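Local coordinates for protein probable ubiquitin-conjugating enzyme E2-19 kDa (Caenorhabditis elegans, PDB 1PZV) that probably catalyses the covalent attachment of ubiquitin to other proteins, accepting it from the E1 activating enzyme as a thioester and passing it on, at residues 70-75 with 85-90; 38-43 with 53-58. All coordinates share one frame; numbering follows the deposited sequence.

Contact 1: residues 70-75 with 85-90; sequences MKFISE and GNVCIS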
loop_
_atom_site.group_PDB
_atom_site.type_symbol
_atom_site.label_atom_id
_atom_site.label_comp_id
_atom_site.label_asym_id
_atom_site.label_seq_id
_atom_site.Cartn_x
_atom_site.Cartn_y
_atom_site.Cartn_z
ATOM N N MET A 70 0.209 -4.638 -5.490
ATOM C CA MET A 70 0.561 -3.294 -5.064
ATOM C C MET A 70 2.052 -3.136 -4.876
ATOM O O MET A 70 2.643 -3.766 -4.002
ATOM C CB MET A 70 -0.153 -2.925 -3.769
ATOM C CG MET A 70 0.071 -1.478 -3.362
ATOM S SD MET A 70 -1.040 -0.999 -2.045
ATOM C CE MET A 70 -0.742 0.751 -1.938
ATOM N N LYS A 71 2.654 -2.288 -5.703
ATOM C CA LYS A 71 4.085 -2.039 -5.634
ATOM C C LYS A 71 4.381 -0.590 -5.274
ATOM O O LYS A 71 3.984 0.328 -5.986
ATOM C CB LYS A 71 4.752 -2.360 -6.979
ATOM C CG LYS A 71 6.223 -1.991 -7.008
ATOM C CD LYS A 71 6.934 -2.546 -8.240
ATOM C CE LYS A 71 8.419 -2.173 -8.222
ATOM N NZ LYS A 71 9.205 -2.916 -9.248
ATOM N N PHE A 72 5.082 -0.392 -4.170
ATOM C CA PHE A 72 5.449 0.942 -3.741
ATOM C C PHE A 72 6.616 1.551 -4.516
ATOM O O PHE A 72 7.663 0.936 -4.643
ATOM C CB PHE A 72 5.840 0.929 -2.249
ATOM C CG PHE A 72 4.832 1.530 -1.360
ATOM C CD1 PHE A 72 3.983 0.741 -0.595
ATOM C CD2 PHE A 72 4.715 2.898 -1.309
ATOM C CE1 PHE A 72 3.016 1.333 0.215
ATOM C CE2 PHE A 72 3.768 3.496 -0.518
ATOM C CZ PHE A 72 2.912 2.718 0.249
ATOM N N ILE A 73 6.418 2.715 -5.024
ATOM C CA ILE A 73 7.480 3.414 -5.684
ATOM C C ILE A 73 7.841 4.384 -4.603
ATOM O O ILE A 73 6.978 4.673 -3.794
ATOM C CB ILE A 73 7.024 4.113 -6.987
ATOM C CG1 ILE A 73 6.778 3.043 -8.068
ATOM C CG2 ILE A 73 8.050 5.135 -7.457
ATOM C CD1 ILE A 73 6.441 3.604 -9.427
ATOM N N SER A 74 9.043 4.920 -4.499
ATOM C CA SER A 74 9.289 5.801 -3.371
ATOM C C SER A 74 9.759 4.957 -2.213
ATOM O O SER A 74 8.996 4.220 -1.605
ATOM C CB SER A 74 8.055 6.618 -3.007
ATOM O OG SER A 74 8.141 7.942 -3.510
ATOM N N GLU A 75 11.043 5.092 -1.900
ATOM C CA GLU A 75 11.716 4.407 -0.807
ATOM C C GLU A 75 10.837 4.321 0.432
ATOM O O GLU A 75 10.255 5.317 0.857
ATOM C CB GLU A 75 12.981 5.196 -0.456
ATOM C CG GLU A 75 14.287 4.592 -0.915
ATOM C CD GLU A 75 14.741 3.499 0.018
ATOM O OE1 GLU A 75 14.202 2.382 -0.086
ATOM O OE2 GLU A 75 15.632 3.755 0.853
ATOM N N GLY A 85 9.799 -2.839 -3.024
ATOM C CA GLY A 85 8.624 -2.008 -2.847
ATOM C C GLY A 85 7.301 -2.757 -2.880
ATOM O O GLY A 85 6.252 -2.193 -2.560
ATOM N N ASN A 86 7.348 -4.025 -3.274
ATOM C CA ASN A 86 6.149 -4.846 -3.341
ATOM C C ASN A 86 5.546 -4.988 -1.960
ATOM O O ASN A 86 6.237 -5.363 -1.008
ATOM C CB ASN A 86 6.487 -6.225 -3.891
ATOM C CG ASN A 86 6.900 -6.181 -5.336
ATOM O OD1 ASN A 86 7.496 -7.128 -5.855
ATOM N ND2 ASN A 86 6.578 -5.079 -6.006
ATOM N N VAL A 87 4.261 -4.673 -1.852
ATOM C CA VAL A 87 3.585 -4.789 -0.579
ATOM C C VAL A 87 3.077 -6.207 -0.474
ATOM O O VAL A 87 2.471 -6.723 -1.410
ATOM C CB VAL A 87 2.393 -3.847 -0.472
ATOM C CG1 VAL A 87 1.808 -3.933 0.928
ATOM C CG2 VAL A 87 2.821 -2.435 -0.795
ATOM N N CYS A 88 3.332 -6.839 0.661
ATOM C CA CYS A 88 2.898 -8.206 0.862
ATOM C C CYS A 88 2.035 -8.344 2.095
ATOM O O CYS A 88 2.543 -8.451 3.208
ATOM C CB CYS A 88 4.114 -9.120 0.970
ATOM S SG CYS A 88 5.202 -9.040 -0.492
ATOM N N ILE A 89 0.723 -8.339 1.883
ATOM C CA ILE A 89 -0.245 -8.481 2.972
ATOM C C ILE A 89 -1.322 -9.510 2.597
ATOM O O ILE A 89 -1.576 -9.740 1.416
ATOM C CB ILE A 89 -0.880 -7.120 3.308
ATOM C CG1 ILE A 89 -1.530 -6.523 2.048
ATOM C CG2 ILE A 89 0.191 -6.200 3.899
ATOM C CD1 ILE A 89 -2.168 -5.174 2.252
ATOM N N SER A 90 -1.938 -10.127 3.606
ATOM C CA SER A 90 -2.946 -11.177 3.400
ATOM C C SER A 90 -4.038 -10.887 2.375
ATOM O O SER A 90 -4.277 -11.685 1.458
ATOM C CB SER A 90 -3.630 -11.526 4.725
ATOM O OG SER A 90 -2.689 -11.891 5.715
HETATM O O HOH W 1 1.562 -6.687 -4.197
HETATM O O HOH W 2 9.368 -5.398 -8.217
#

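Contact 2: residues 38-43 with 53-58; sequences VLVIGP and FKAILD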
loop_
_atom_site.group_PDB
_atom_site.type_symbol
_atom_site.label_atom_id
_atom_site.label_comp_id
_atom_site.label_asym_id
_atom_site.label_seq_id
_atom_site.Cartn_x
_atom_site.Cartn_y
_atom_site.Cartn_z
ATOM N N VAL A 38 -1.169 5.717 -6.878
ATOM C CA VAL A 38 -1.764 6.220 -5.642
ATOM C C VAL A 38 -0.793 6.872 -4.658
ATOM O O VAL A 38 0.242 6.307 -4.322
ATOM C CB VAL A 38 -2.549 5.098 -4.895
ATOM C CG1 VAL A 38 -3.334 4.257 -5.903
ATOM C CG2 VAL A 38 -1.601 4.233 -4.069
ATOM N N LEU A 39 -1.139 8.072 -4.205
ATOM C CA LEU A 39 -0.323 8.788 -3.236
ATOM C C LEU A 39 -0.720 8.293 -1.858
ATOM O O LEU A 39 -1.885 8.375 -1.470
ATOM C CB LEU A 39 -0.581 10.297 -3.301
ATOM C CG LEU A 39 0.170 11.130 -2.251
ATOM C CD1 LEU A 39 1.673 11.072 -2.556
ATOM C CD2 LEU A 39 -0.325 12.576 -2.244
ATOM N N VAL A 40 0.241 7.776 -1.110
ATOM C CA VAL A 40 -0.064 7.282 0.223
ATOM C C VAL A 40 0.598 8.166 1.264
ATOM O O VAL A 40 1.807 8.119 1.440
ATOM C CB VAL A 40 0.434 5.847 0.405
ATOM C CG1 VAL A 40 0.071 5.352 1.766
ATOM C CG2 VAL A 40 -0.158 4.963 -0.659
ATOM N N ILE A 41 -0.198 8.979 1.946
ATOM C CA ILE A 41 0.343 9.858 2.966
ATOM C C ILE A 41 0.478 9.090 4.279
ATOM O O ILE A 41 -0.478 8.460 4.731
ATOM C CB ILE A 41 -0.569 11.100 3.182
ATOM C CG1 ILE A 41 -0.698 11.877 1.867
ATOM C CG2 ILE A 41 0.017 12.010 4.277
ATOM C CD1 ILE A 41 -1.359 13.233 2.008
ATOM N N GLY A 42 1.666 9.142 4.880
ATOM C CA GLY A 42 1.896 8.452 6.139
ATOM C C GLY A 42 0.872 8.803 7.205
ATOM O O GLY A 42 0.727 9.973 7.573
ATOM N N PRO A 43 0.145 7.809 7.726
ATOM C CA PRO A 43 -0.864 8.070 8.753
ATOM C C PRO A 43 -0.262 8.719 9.984
ATOM O O PRO A 43 0.895 8.486 10.322
ATOM C CB PRO A 43 -1.421 6.678 9.066
ATOM C CG PRO A 43 -1.221 5.930 7.787
ATOM C CD PRO A 43 0.159 6.386 7.349
ATOM N N PHE A 53 4.390 8.749 0.034
ATOM C CA PHE A 53 4.794 7.557 -0.713
ATOM C C PHE A 53 3.920 7.210 -1.917
ATOM O O PHE A 53 2.743 6.870 -1.771
ATOM C CB PHE A 53 4.854 6.351 0.223
ATOM C CG PHE A 53 5.542 6.629 1.521
ATOM C CD1 PHE A 53 4.817 7.058 2.630
ATOM C CD2 PHE A 53 6.915 6.461 1.641
ATOM C CE1 PHE A 53 5.458 7.317 3.842
ATOM C CE2 PHE A 53 7.564 6.719 2.842
ATOM C CZ PHE A 53 6.836 7.146 3.944
ATOM N N LYS A 54 4.519 7.286 -3.104
ATOM C CA LYS A 54 3.828 6.994 -4.357
ATOM C C LYS A 54 3.742 5.487 -4.555
ATOM O O LYS A 54 4.665 4.768 -4.203
ATOM C CB LYS A 54 4.578 7.652 -5.529
ATOM C CG LYS A 54 4.669 9.190 -5.409
ATOM C CD LYS A 54 5.478 9.874 -6.537
ATOM C CE LYS A 54 6.993 9.693 -6.371
ATOM N NZ LYS A 54 7.786 10.327 -7.472
ATOM N N ALA A 55 2.634 4.996 -5.099
ATOM C CA ALA A 55 2.504 3.554 -5.312
ATOM C C ALA A 55 1.665 3.225 -6.542
ATOM O O ALA A 55 0.867 4.040 -7.018
ATOM C CB ALA A 55 1.906 2.882 -4.066
ATOM N N ILE A 56 1.841 2.018 -7.054
ATOM C CA ILE A 56 1.099 1.609 -8.225
ATOM C C ILE A 56 0.346 0.317 -8.023
ATOM O O ILE A 56 0.901 -0.675 -7.537
ATOM C CB ILE A 56 2.020 1.480 -9.427
ATOM C CG1 ILE A 56 2.489 2.878 -9.835
ATOM C CG2 ILE A 56 1.303 0.755 -10.561
ATOM C CD1 ILE A 56 3.329 2.919 -11.077
ATOM N N LEU A 57 -0.936 0.357 -8.387
ATOM C CA LEU A 57 -1.824 -0.795 -8.279
ATOM C C LEU A 57 -2.050 -1.405 -9.651
ATOM O O LEU A 57 -2.449 -0.716 -10.590
ATOM C CB LEU A 57 -3.175 -0.384 -7.688
ATOM C CG LEU A 57 -3.276 -0.115 -6.189
ATOM C CD1 LEU A 57 -4.618 0.501 -5.886
ATOM C CD2 LEU A 57 -3.100 -1.406 -5.414
ATOM N N ASP A 58 -1.781 -2.697 -9.763
ATOM C CA ASP A 58 -1.983 -3.413 -11.015
ATOM C C ASP A 58 -3.207 -4.295 -10.845
ATOM O O ASP A 58 -3.215 -5.183 -9.987
ATOM C CB ASP A 58 -0.763 -4.276 -11.327
ATOM C CG ASP A 58 0.421 -3.459 -11.794
ATOM O OD1 ASP A 58 0.452 -3.085 -12.984
ATOM O OD2 ASP A 58 1.313 -3.177 -10.971
#

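Contact 1: residues 70-75 with 85-90
The Phe72 ring meets Val87 at its edge, where CD1 lies 3.4 Å from CG2, close to the ring plane; one of its faces is roofed by Ala55 of the neighbouring strand. The other flat group, the side-chain amide of Asn86, turns its nitrogen tip to the alkyl chain of Lys71, Asn86 ND2 coming 3.3 Å from Lys71 CG. Lys71 is extended throughout, with CG anti to the backbone N (chi1 174°), which lays CG and CD alongside this nitrogen, next to CB, and carries the ammonium group out near a water. That water accepts from Lys71 NZ at 2.7 Å and gives a weak bond to Asn86 OD1. On the buried side, the Met70 and Val87 side chains run alongside each other, Met70 CG 3.9 Å from Val87 CG2, so this one methyl serves both Met70 and Phe72. An alanine in place of Phe72 would probably leave Val87 CG2 without its aromatic neighbour and open a gap beneath Ala55. The backbones are tied at two points. Val87 N gives Met70 O a nearly straight bond of 2.8 Å (173° at the hydrogen), nearly along the C=O axis. Phe72 N reaches Gly85 O at 2.7 Å, but from above the carbonyl plane. A second water bridges the chains, accepting from Met70 N at 2.8 Å and donating to Val87 O at 2.9 Å. Asp82 OD1 holds Asn86 N, and Met125 of helix 115-127 packs on Val87. Strand 69-72 thus fastens by a single bridge, Lys71 with Asn86, the loop that carries Cys88, predicted to form the ubiquitin thioester. Direct bonds, water and apolar contacts together fix the backbone just before this cysteine, whose CB leaves the backbone on the side away from the strand.

Contact 2: residues 38-43 with 53-58
Residues 38-43 and 53-58 form an antiparallel strand pair, the beta hairpin of strands 35-41 and 52-58 at the centre of the meander sheet of the ubiquitin-conjugating fold. Val38 with Ala55 and Val40 with Phe53 are hydrogen-bonded pairs, and Leu39 with Lys54 between them is a non-hydrogen-bonded pair. Val38 N gives Ala55 O a bond of 2.6 Å, and Ala55 N returns one to Val38 O at 2.8 Å, more bent, with 132° at the hydrogen. The other pair repeats the exchange: Val40 N binds Phe53 O at 2.7 Å, and Phe53 N binds Val40 O at 3.0 Å. Strands 38-41 and 53-58 run at 140° between their N-to-C directions, a twisted antiparallel pairing. Val38, Val40, Phe53 and Ala55 share one face of the sheet. Val38 divides its methyls: CG2, between the backbone N and the carbonyl carbon, meets Ala55 CB at 3.8 Å, while CG1, anti to the carbonyl carbon, reaches Leu57 CD1 at 4.0 Å, the two side chains crossing at about a right angle. Val40 O sits at the edge of the Phe53 ring, 3.4 Å from CD1, with Gly42 N near the same plane. Strand 23-27 flanks the pair beyond Leu39, whose backbone is hydrogen-bonded to that of Ser24; strand 69-72 adjoins strand 52-58, and Pro43 leans on Ile123 and Leu126 of helix 115-127.

How the contacts relate
The two contacts follow each other along the chain: the hairpin of contact 2 is complete before the first segment of contact 1 begins, and their centres lie about 9 Å apart. Strands 52-58 and 69-72 are neighbours in the sheet and join them: Ile73 N is probably hydrogen-bonded to Lys54 O at 2.8 Å, and Ile56 N to Lys71 O at 2.9 Å. The Phe72 ring adds an apolar seam, its CE2 resting against Phe53 CB. From the hairpin of contact 2, the connection therefore passes through the last strand of the meander to the loop of contact 1, which carries Cys88, the predicted thioester residue. Contact 2 itself lies away from that site.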